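Local coordinates for protein MIX1 (Leishmania major, PDB 3HA4) that forms homodimers and probably serves as a membrane-anchored scaffold that mediates protein-protein interactions, although its precise molecular function remains uncertain, at residues P66-W69 with L70-E74; D95-R98 with K99-M103. One frame throughout, in Å; residues are numbered along the deposited sequence.

Contact 1: residues P66-W69 with L70-E74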
# COMPACT_ATOMS: atom_id res chain seq x y z
N PRO A 66 -10.44 -10.53 -5.26
CA PRO A 66 -9.39 -11.36 -5.86
C PRO A 66 -8.61 -10.62 -6.96
O PRO A 66 -7.55 -11.09 -7.37
CB PRO A 66 -10.15 -12.51 -6.52
CG PRO A 66 -11.57 -12.02 -6.70
CD PRO A 66 -11.79 -10.82 -5.80
N ALA A 67 -9.15 -9.50 -7.43
CA ALA A 67 -8.50 -8.71 -8.47
C ALA A 67 -7.66 -7.55 -7.95
O ALA A 67 -6.97 -6.89 -8.73
CB ALA A 67 -9.51 -8.19 -9.48
N ASP A 68 -7.71 -7.30 -6.64
CA ASP A 68 -6.95 -6.20 -6.05
C ASP A 68 -5.45 -6.50 -5.89
O ASP A 68 -5.07 -7.63 -5.56
CB ASP A 68 -7.52 -5.81 -4.69
CG ASP A 68 -6.82 -4.60 -4.09
OD1 ASP A 68 -6.60 -3.61 -4.83
OD2 ASP A 68 -6.48 -4.64 -2.88
N TRP A 69 -4.62 -5.49 -6.09
CA TRP A 69 -3.16 -5.64 -5.93
C TRP A 69 -2.66 -4.85 -4.72
O TRP A 69 -1.62 -5.18 -4.14
CB TRP A 69 -2.40 -5.19 -7.20
CG TRP A 69 -2.73 -3.79 -7.57
CD1 TRP A 69 -3.78 -3.38 -8.32
CD2 TRP A 69 -2.05 -2.61 -7.14
NE1 TRP A 69 -3.80 -2.01 -8.40
CE2 TRP A 69 -2.74 -1.51 -7.69
CE3 TRP A 69 -0.92 -2.37 -6.36
CZ2 TRP A 69 -2.33 -0.20 -7.49
CZ3 TRP A 69 -0.52 -1.07 -6.16
CH2 TRP A 69 -1.22 0.00 -6.73
N LEU A 70 -3.41 -3.82 -4.34
CA LEU A 70 -2.98 -2.90 -3.28
C LEU A 70 -2.84 -3.60 -1.94
O LEU A 70 -1.81 -3.50 -1.26
CB LEU A 70 -3.95 -1.72 -3.16
CG LEU A 70 -3.48 -0.55 -2.30
CD1 LEU A 70 -1.99 -0.27 -2.50
CD2 LEU A 70 -4.29 0.70 -2.61
N ILE A 71 -3.87 -4.34 -1.55
CA ILE A 71 -3.82 -5.04 -0.29
C ILE A 71 -2.73 -6.12 -0.29
O ILE A 71 -1.95 -6.22 0.66
CB ILE A 71 -5.21 -5.56 0.12
CG1 ILE A 71 -6.08 -4.37 0.54
CG2 ILE A 71 -5.09 -6.60 1.25
CD1 ILE A 71 -7.48 -4.73 1.00
N PRO A 72 -2.65 -6.92 -1.37
CA PRO A 72 -1.54 -7.89 -1.47
C PRO A 72 -0.16 -7.25 -1.41
O PRO A 72 0.76 -7.83 -0.83
CB PRO A 72 -1.78 -8.54 -2.83
CG PRO A 72 -3.27 -8.47 -2.99
CD PRO A 72 -3.66 -7.14 -2.42
N LEU A 73 -0.02 -6.07 -2.00
CA LEU A 73 1.22 -5.31 -1.89
C LEU A 73 1.52 -5.00 -0.41
O LEU A 73 2.64 -5.22 0.07
CB LEU A 73 1.11 -4.02 -2.70
CG LEU A 73 2.33 -3.09 -2.76
CD1 LEU A 73 3.42 -3.75 -3.57
CD2 LEU A 73 1.94 -1.76 -3.35
N GLU A 74 0.52 -4.52 0.31
CA GLU A 74 0.67 -4.19 1.72
C GLU A 74 0.99 -5.43 2.57
O GLU A 74 1.89 -5.41 3.41
CB GLU A 74 -0.58 -3.48 2.23
CG GLU A 74 -0.32 -2.50 3.33
CD GLU A 74 0.64 -1.41 2.90
OE1 GLU A 74 0.21 -0.42 2.26
OE2 GLU A 74 1.83 -1.56 3.22

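Contact 2: residues D95-R98 with K99-M103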
# COMPACT_ATOMS: atom_id res chain seq x y z
N ASP A 95 4.07 -19.58 4.99
CA ASP A 95 4.57 -19.78 3.66
C ASP A 95 3.46 -20.11 2.73
O ASP A 95 3.54 -19.89 1.58
CB ASP A 95 5.64 -20.85 3.62
CG ASP A 95 6.57 -20.69 2.45
OD1 ASP A 95 7.38 -19.78 2.46
OD2 ASP A 95 6.50 -21.50 1.53
N GLU A 96 2.37 -20.60 3.23
CA GLU A 96 1.24 -20.82 2.37
C GLU A 96 0.52 -19.55 2.03
O GLU A 96 0.02 -19.41 0.96
CB GLU A 96 0.29 -21.82 2.97
CG GLU A 96 -0.58 -22.55 1.97
CD GLU A 96 0.17 -23.10 0.77
OE1 GLU A 96 1.22 -23.76 0.95
OE2 GLU A 96 -0.29 -22.88 -0.36
N MET A 97 0.49 -18.62 2.95
CA MET A 97 -0.09 -17.32 2.73
C MET A 97 0.70 -16.54 1.72
O MET A 97 0.15 -15.86 0.94
CB MET A 97 -0.15 -16.53 4.03
CG MET A 97 -0.88 -15.25 3.92
SD MET A 97 -0.79 -14.22 5.30
CE MET A 97 -1.30 -12.73 4.59
N ARG A 98 2.00 -16.67 1.78
CA ARG A 98 2.94 -16.09 0.88
C ARG A 98 2.65 -16.49 -0.54
O ARG A 98 2.67 -15.70 -1.44
CB ARG A 98 4.28 -16.62 1.30
CG ARG A 98 5.47 -16.07 0.64
CD ARG A 98 6.58 -17.06 0.67
NE ARG A 98 7.02 -17.27 -0.68
CZ ARG A 98 7.12 -18.43 -1.28
NH1 ARG A 98 6.87 -19.52 -0.64
NH2 ARG A 98 7.51 -18.47 -2.53
N LYS A 99 2.37 -17.77 -0.70
CA LYS A 99 2.10 -18.36 -1.97
C LYS A 99 0.80 -17.92 -2.53
O LYS A 99 0.66 -17.84 -3.70
CB LYS A 99 2.09 -19.86 -1.83
CG LYS A 99 3.45 -20.41 -1.81
CD LYS A 99 3.45 -21.88 -1.72
CE LYS A 99 4.81 -22.39 -1.42
NZ LYS A 99 4.91 -23.85 -1.46
N GLU A 100 -0.16 -17.63 -1.67
CA GLU A 100 -1.46 -17.14 -2.11
C GLU A 100 -1.41 -15.67 -2.50
O GLU A 100 -1.99 -15.28 -3.50
CB GLU A 100 -2.50 -17.36 -1.02
CG GLU A 100 -2.71 -18.82 -0.71
CD GLU A 100 -3.58 -19.03 0.50
OE1 GLU A 100 -3.76 -18.08 1.30
OE2 GLU A 100 -4.10 -20.16 0.65
N VAL A 101 -0.72 -14.86 -1.70
CA VAL A 101 -0.54 -13.46 -2.05
C VAL A 101 0.21 -13.35 -3.38
O VAL A 101 -0.17 -12.56 -4.26
CB VAL A 101 0.23 -12.69 -0.96
CG1 VAL A 101 0.40 -11.23 -1.34
CG2 VAL A 101 -0.51 -12.80 0.36
N LEU A 102 1.25 -14.17 -3.52
CA LEU A 102 1.99 -14.26 -4.77
C LEU A 102 1.03 -14.60 -5.93
O LEU A 102 0.93 -13.86 -6.91
CB LEU A 102 3.13 -15.28 -4.66
CG LEU A 102 3.82 -15.67 -5.98
CD1 LEU A 102 4.36 -14.44 -6.70
CD2 LEU A 102 4.92 -16.71 -5.76
N MET A 103 0.28 -15.69 -5.78
CA MET A 103 -0.71 -16.08 -6.77
C MET A 103 -1.70 -14.96 -7.16
O MET A 103 -1.97 -14.76 -8.35
CB MET A 103 -1.48 -17.31 -6.29
CG MET A 103 -2.30 -17.99 -7.38
SD MET A 103 -3.21 -19.44 -6.78
CE MET A 103 -1.96 -20.22 -5.75

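Contact 1: residues P66-W69 with L70-E74
The backbone turns from an extended Asp68 into helical geometry at Leu70, and Trp69 O takes the first i to i+4 bond of the turn from Leu73 N (2.8 Å). This is an aspartate cap at the N-terminal end of helix 70-81. CG of Asp68 stands anti to its own N (chi1 -176°), which brings the carboxylate up to the first amides of the helix. Asp68 OD2 receives Ile71 N at 2.9 Å in a nearly straight bond (167°), from above the carboxylate plane, while OD1 takes a longer, weak bond from Leu70 N (3.2 Å). Trp34 NE1 also donates to OD2 and Gly118 N weakly to OD1, so the buried carboxylate has several donors; these and the helix start would be expected to favour its anionic form. Pro72, with no N-H to give, sets its ring against the preceding carbonyls, CG lying 3.2 Å from Asp68 O. The Trp69 indole lies over the peptide that follows it, Leu70 CB over one face. At the ring's edge, near its plane, Leu73 CD2 meets CZ3 at 3.8 Å.

Contact 2: residues D95-R98 with K99-M103
The guanidinium of Arg98 has Lys99 CG over one face (3.7 Å from Arg98 NH1), while Lys99 CE passes beside NH1 at 3.6 Å, and the carboxylate of Asp95 lies at its edge, CG in the guanidinium plane. NH1 makes a salt bridge to Asp95 OD2 at 3.0 Å and a weak hydrogen bond to Asp95 OD1. A bend at chi3 of Arg98 (125°) turns the head back along the helix toward the aspartate three residues earlier. Leu136 O accepts from Arg98 NE, and Leu141 N donates to Asp95 OD1, so the pair is tied both to the last turn of helix 123-137 and to the segment that follows it. Lys99 leaves the backbone with CG beside its own N (chi1 -79°) and then runs fully extended toward the helix start, running past both carboxylates, CE nearer Asp95 OD2 and CD nearer Glu96 OE1. Its NZ stays 4.1 Å from Asp95 OD2, beyond a salt bridge, so any attraction is probably longer-range.

All of this decorates consecutive turns of helix 94-109 in a TPR-like, all-helical fold. Val101 N meets Met97 O at 3.0 Å in an almost linear bond (170°), and Leu102 N meets Arg98 O at 2.9 Å. Glu100 N is shared, bonding to Glu96 O and weakly to Met97 O. The Glu100 carboxylate finds its partners on helix 54-64, where OE1 pairs with Lys62 and accepts from Trp58 NE1. On the helix side that faces Trp58 and helix 70-81, the methyl end of Met97 comes alongside Val101, CE to CG2 at 4.3 Å. The Leu102 side chain instead packs on Val133 and Leu136 of helix 123-137, its CB packed on the carbonyl oxygen of Arg98.

In the fold
Along the chain the two contacts come in series: contact 1 opens helix 70-81, helix 84-90 follows, and contact 2 occupies the first half of helix 94-109. Their centres lie about 12 Å apart, yet they meet directly where helix 94-109 packs on helix 70-81, Pro72 O lying 3.5 Å from Val101 CG1. Helix 123-137 contacts both, taking Trp69 and Leu73 from contact 1 and Val101 and Leu102 from contact 2. Contact 1 is the more central and also reaches the second subunit, where Leu70 packs on Trp69 and Leu73 on His38 of that copy. Contact 2 touches no other chain, so the helix start participates in dimer packing while helix 94-109 joins neighbouring helices of its own subunit.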